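Local coordinates for protein propionate kinase (Francisella tularensis subsp. tularensis, PDB 3KHY) that probably transfers the terminal phosphate of ATP reversibly to acetate or propionate, giving the acyl phosphate and ADP, at residues A[1-13]-A[74-86]. Sequence-based numbering, arbitrary orientation.
Sequences MSEILVLNCGSSS and KHLEKIVAIGHRV
With CG turned opposite the backbone N in both Asn8 (chi1 -177°) and Arg85 (chi1 -173°), the Asn8 amide meets the Arg85 chain, ND2 3.7 Å from CD. These residues sit on strands 3-9 and 79-86, parallel inner neighbours in the larger, N-terminal sheet of the actin-like (ASKHA) fold. NE and NH2 of Arg85 form salt bridges with Asp142, the predicted proton donor/acceptor, and Glu372, like Asn8 a predicted magnesium ligand, placing this predicted substrate-binding residue at the active site.

Val80 and Ala81 together stand opposite Ile4, a beta bulge with helical psi at Val80: Glu3 O accepts Val80 N at 2.8 Å, whereas Leu5 N skips to Ala81 O. Beyond it pairing is regular, up to a nearly straight bond (174°) from Arg85 N to Leu7 O. On the face toward helix 118-131, Leu7 CD1 touches Ile82 CG2 and His84 CE1 (both 3.8 Å). The Glu3 carboxylate lies against the extended Lys78 chain, OE2 3.4 Å from CD. Buried OE1 lacks a hydrogen-bond partner; Lys78 NZ, 4.5 Å from OE2, forms no salt bridge but would probably favour the charged carboxylate.

Past the last direct bond, one water accepts from Cys9 N (2.8 Å) and donates to Arg85 O (2.8 Å).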
loop_
_atom_site.group_PDB
_atom_site.type_symbol
_atom_site.label_atom_id
_atom_site.label_comp_id
_atom_site.label_asym_id
_atom_site.label_seq_id
_atom_site.Cartn_x
_atom_site.Cartn_y
_atom_site.Cartn_z
HETATM N N MSE A 1 -40.419 12.792 -18.560
HETATM C CA MSE A 1 -40.216 12.634 -19.999
HETATM C C MSE A 1 -38.916 13.264 -20.495
HETATM O O MSE A 1 -38.464 12.984 -21.608
HETATM C CB MSE A 1 -41.403 13.206 -20.775
HETATM C CG MSE A 1 -42.505 12.190 -21.040
HETATM SE SE MSE A 1 -42.003 10.843 -22.370
HETATM C CE MSE A 1 -42.561 11.783 -23.988
ATOM N N SER A 2 -38.320 14.112 -19.663
ATOM C CA SER A 2 -37.077 14.787 -20.024
ATOM C C SER A 2 -35.893 13.819 -20.034
ATOM O O SER A 2 -35.929 12.762 -19.398
ATOM C CB SER A 2 -36.801 15.949 -19.070
ATOM O OG SER A 2 -36.579 15.479 -17.755
ATOM N N GLU A 3 -34.845 14.195 -20.759
ATOM C CA GLU A 3 -33.680 13.343 -20.926
ATOM C C GLU A 3 -32.376 14.099 -20.681
ATOM O O GLU A 3 -32.287 15.304 -20.912
ATOM C CB GLU A 3 -33.687 12.716 -22.323
ATOM C CG GLU A 3 -34.903 11.814 -22.574
ATOM C CD GLU A 3 -35.034 11.373 -24.024
ATOM O OE1 GLU A 3 -34.062 11.537 -24.792
ATOM O OE2 GLU A 3 -36.112 10.862 -24.396
ATOM N N ILE A 4 -31.368 13.376 -20.209
ATOM C CA ILE A 4 -30.045 13.938 -19.967
ATOM C C ILE A 4 -29.052 13.237 -20.886
ATOM O O ILE A 4 -29.075 12.002 -21.022
ATOM C CB ILE A 4 -29.596 13.685 -18.522
ATOM C CG1 ILE A 4 -30.597 14.275 -17.527
ATOM C CG2 ILE A 4 -28.201 14.252 -18.293
ATOM C CD1 ILE A 4 -30.341 15.720 -17.193
ATOM N N LEU A 5 -28.191 14.017 -21.527
ATOM C CA LEU A 5 -27.144 13.458 -22.363
ATOM C C LEU A 5 -25.914 13.304 -21.491
ATOM O O LEU A 5 -25.433 14.280 -20.935
ATOM C CB LEU A 5 -26.830 14.391 -23.538
ATOM C CG LEU A 5 -25.705 13.905 -24.447
ATOM C CD1 LEU A 5 -26.061 12.547 -25.038
ATOM C CD2 LEU A 5 -25.417 14.916 -25.542
ATOM N N VAL A 6 -25.410 12.081 -21.366
ATOM C CA VAL A 6 -24.273 11.805 -20.488
ATOM C C VAL A 6 -23.027 11.510 -21.310
ATOM O O VAL A 6 -23.052 10.658 -22.203
ATOM C CB VAL A 6 -24.571 10.621 -19.546
ATOM C CG1 VAL A 6 -23.355 10.302 -18.673
ATOM C CG2 VAL A 6 -25.766 10.938 -18.678
ATOM N N LEU A 7 -21.941 12.230 -21.033
ATOM C CA LEU A 7 -20.743 12.110 -21.858
ATOM C C LEU A 7 -19.500 11.772 -21.070
ATOM O O LEU A 7 -19.305 12.242 -19.949
ATOM C CB LEU A 7 -20.467 13.419 -22.608
ATOM C CG LEU A 7 -21.564 13.957 -23.515
ATOM C CD1 LEU A 7 -21.129 15.316 -24.051
ATOM C CD2 LEU A 7 -21.862 12.967 -24.662
ATOM N N ASN A 8 -18.639 10.972 -21.677
ATOM C CA ASN A 8 -17.263 10.873 -21.223
ATOM C C ASN A 8 -16.393 11.191 -22.435
ATOM O O ASN A 8 -16.229 10.357 -23.332
ATOM C CB ASN A 8 -16.963 9.481 -20.664
ATOM C CG ASN A 8 -15.544 9.359 -20.115
ATOM O OD1 ASN A 8 -14.824 10.353 -19.996
ATOM N ND2 ASN A 8 -15.140 8.137 -19.777
ATOM N N CYS A 9 -15.874 12.415 -22.487
ATOM C CA CYS A 9 -15.086 12.853 -23.634
ATOM C C CYS A 9 -13.608 12.601 -23.398
ATOM O O CYS A 9 -12.989 13.263 -22.569
ATOM C CB CYS A 9 -15.300 14.345 -23.913
ATOM S SG CYS A 9 -16.988 14.815 -24.328
ATOM N N GLY A 10 -13.045 11.651 -24.138
ATOM C CA GLY A 10 -11.627 11.342 -24.050
ATOM C C GLY A 10 -10.852 11.996 -25.180
ATOM O O GLY A 10 -11.434 12.685 -26.026
ATOM N N SER A 11 -9.540 11.773 -25.202
ATOM C CA SER A 11 -8.668 12.379 -26.206
ATOM C C SER A 11 -8.994 11.946 -27.636
ATOM O O SER A 11 -8.912 12.749 -28.563
ATOM C CB SER A 11 -7.196 12.101 -25.881
ATOM O OG SER A 11 -6.984 10.733 -25.579
ATOM N N SER A 12 -9.362 10.682 -27.819
ATOM C CA SER A 12 -9.705 10.189 -29.152
ATOM C C SER A 12 -11.062 9.479 -29.198
ATOM O O SER A 12 -11.347 8.746 -30.142
ATOM C CB SER A 12 -8.604 9.264 -29.684
ATOM O OG SER A 12 -8.455 8.121 -28.858
ATOM N N SER A 13 -11.900 9.715 -28.190
ATOM C CA SER A 13 -13.163 9.000 -28.070
ATOM C C SER A 13 -14.216 9.785 -27.299
ATOM O O SER A 13 -13.891 10.602 -26.434
ATOM C CB SER A 13 -12.931 7.661 -27.369
ATOM O OG SER A 13 -12.693 7.872 -25.995
ATOM N N LYS A 74 -35.403 12.410 -32.986
ATOM C CA LYS A 74 -36.296 13.229 -32.167
ATOM C C LYS A 74 -35.999 13.182 -30.665
ATOM O O LYS A 74 -36.910 13.255 -29.836
ATOM C CB LYS A 74 -37.755 12.870 -32.456
ATOM C CG LYS A 74 -38.147 13.113 -33.907
ATOM C CD LYS A 74 -39.595 12.750 -34.171
ATOM C CE LYS A 74 -39.927 12.876 -35.651
ATOM N NZ LYS A 74 -41.319 12.436 -35.960
ATOM N N HIS A 75 -34.718 13.066 -30.329
ATOM C CA HIS A 75 -34.283 13.067 -28.940
ATOM C C HIS A 75 -33.964 14.477 -28.483
ATOM O O HIS A 75 -34.223 14.838 -27.337
ATOM C CB HIS A 75 -33.032 12.210 -28.770
ATOM C CG HIS A 75 -33.253 10.756 -29.033
ATOM N ND1 HIS A 75 -34.063 9.972 -28.241
ATOM C CD2 HIS A 75 -32.759 9.939 -29.992
ATOM C CE1 HIS A 75 -34.064 8.735 -28.706
ATOM N NE2 HIS A 75 -33.282 8.688 -29.769
ATOM N N LEU A 76 -33.399 15.270 -29.389
ATOM C CA LEU A 76 -32.827 16.556 -29.019
ATOM C C LEU A 76 -33.818 17.419 -28.237
ATOM O O LEU A 76 -33.466 18.000 -27.209
ATOM C CB LEU A 76 -32.303 17.293 -30.257
ATOM C CG LEU A 76 -31.419 18.517 -29.992
ATOM C CD1 LEU A 76 -30.556 18.859 -31.200
ATOM C CD2 LEU A 76 -32.255 19.714 -29.573
ATOM N N GLU A 77 -35.053 17.486 -28.719
ATOM C CA GLU A 77 -36.086 18.305 -28.093
ATOM C C GLU A 77 -36.364 17.908 -26.648
ATOM O O GLU A 77 -36.872 18.710 -25.863
ATOM C CB GLU A 77 -37.386 18.206 -28.889
ATOM C CG GLU A 77 -37.286 18.685 -30.321
ATOM C CD GLU A 77 -38.517 18.322 -31.128
ATOM O OE1 GLU A 77 -38.914 17.137 -31.097
ATOM O OE2 GLU A 77 -39.084 19.219 -31.791
ATOM N N LYS A 78 -36.045 16.665 -26.301
ATOM C CA LYS A 78 -36.348 16.157 -24.970
ATOM C C LYS A 78 -35.194 16.351 -23.987
ATOM O O LYS A 78 -35.357 16.157 -22.782
ATOM C CB LYS A 78 -36.739 14.676 -25.038
ATOM C CG LYS A 78 -38.034 14.413 -25.792
ATOM C CD LYS A 78 -38.405 12.938 -25.758
ATOM C CE LYS A 78 -39.675 12.674 -26.559
ATOM N NZ LYS A 78 -40.097 11.249 -26.505
ATOM N N ILE A 79 -34.032 16.737 -24.501
ATOM C CA ILE A 79 -32.846 16.853 -23.660
ATOM C C ILE A 79 -32.856 18.151 -22.868
ATOM O O ILE A 79 -33.021 19.225 -23.437
ATOM C CB ILE A 79 -31.552 16.752 -24.488
ATOM C CG1 ILE A 79 -31.433 15.357 -25.096
ATOM C CG2 ILE A 79 -30.336 17.057 -23.618
ATOM C CD1 ILE A 79 -30.309 15.216 -26.088
ATOM N N VAL A 80 -32.674 18.047 -21.552
ATOM C CA VAL A 80 -32.742 19.217 -20.678
ATOM C C VAL A 80 -31.377 19.644 -20.145
ATOM O O VAL A 80 -31.215 20.766 -19.677
ATOM C CB VAL A 80 -33.712 18.985 -19.499
ATOM C CG1 VAL A 80 -33.221 17.859 -18.623
ATOM C CG2 VAL A 80 -33.881 20.256 -18.686
ATOM N N ALA A 81 -30.395 18.751 -20.206
ATOM C CA ALA A 81 -29.049 19.095 -19.756
ATOM C C ALA A 81 -28.014 18.077 -20.217
ATOM O O ALA A 81 -28.364 16.998 -20.701
ATOM C CB ALA A 81 -29.011 19.245 -18.242
ATOM N N ILE A 82 -26.742 18.440 -20.065
ATOM C CA ILE A 82 -25.625 17.558 -20.397
ATOM C C ILE A 82 -24.754 17.311 -19.164
ATOM O O ILE A 82 -24.313 18.257 -18.505
ATOM C CB ILE A 82 -24.751 18.167 -21.506
ATOM C CG1 ILE A 82 -25.599 18.473 -22.744
ATOM C CG2 ILE A 82 -23.598 17.240 -21.864
ATOM C CD1 ILE A 82 -24.858 19.264 -23.794
ATOM N N GLY A 83 -24.514 16.041 -18.846
ATOM C CA GLY A 83 -23.642 15.690 -17.736
ATOM C C GLY A 83 -22.327 15.118 -18.227
ATOM O O GLY A 83 -22.319 14.203 -19.048
ATOM N N HIS A 84 -21.220 15.670 -17.733
ATOM C CA HIS A 84 -19.884 15.263 -18.151
ATOM C C HIS A 84 -19.178 14.533 -17.034
ATOM O O HIS A 84 -19.104 15.033 -15.909
ATOM C CB HIS A 84 -19.031 16.485 -18.498
ATOM C CG HIS A 84 -19.556 17.290 -19.648
ATOM N ND1 HIS A 84 -19.104 17.122 -20.938
ATOM C CD2 HIS A 84 -20.487 18.272 -19.698
ATOM C CE1 HIS A 84 -19.735 17.966 -21.736
ATOM N NE2 HIS A 84 -20.583 18.671 -21.010
ATOM N N ARG A 85 -18.647 13.357 -17.342
ATOM C CA ARG A 85 -17.716 12.706 -16.438
ATOM C C ARG A 85 -16.427 13.507 -16.446
ATOM O O ARG A 85 -15.950 13.915 -17.508
ATOM C CB ARG A 85 -17.431 11.276 -16.904
ATOM C CG ARG A 85 -16.598 10.460 -15.920
ATOM C CD ARG A 85 -16.482 9.007 -16.396
ATOM N NE ARG A 85 -16.086 8.120 -15.311
ATOM C CZ ARG A 85 -16.879 7.188 -14.788
ATOM N NH1 ARG A 85 -18.104 7.005 -15.268
ATOM N NH2 ARG A 85 -16.441 6.424 -13.796
ATOM N N VAL A 86 -15.883 13.760 -15.258
ATOM C CA VAL A 86 -14.558 14.330 -15.123
ATOM C C VAL A 86 -13.776 13.440 -14.168
ATOM O O VAL A 86 -14.199 13.221 -13.037
ATOM C CB VAL A 86 -14.615 15.774 -14.595
ATOM C CG1 VAL A 86 -13.214 16.292 -14.302
ATOM C CG2 VAL A 86 -15.319 16.674 -15.613
HETATM O O HOH W 1 -16.069 14.132 -20.303
#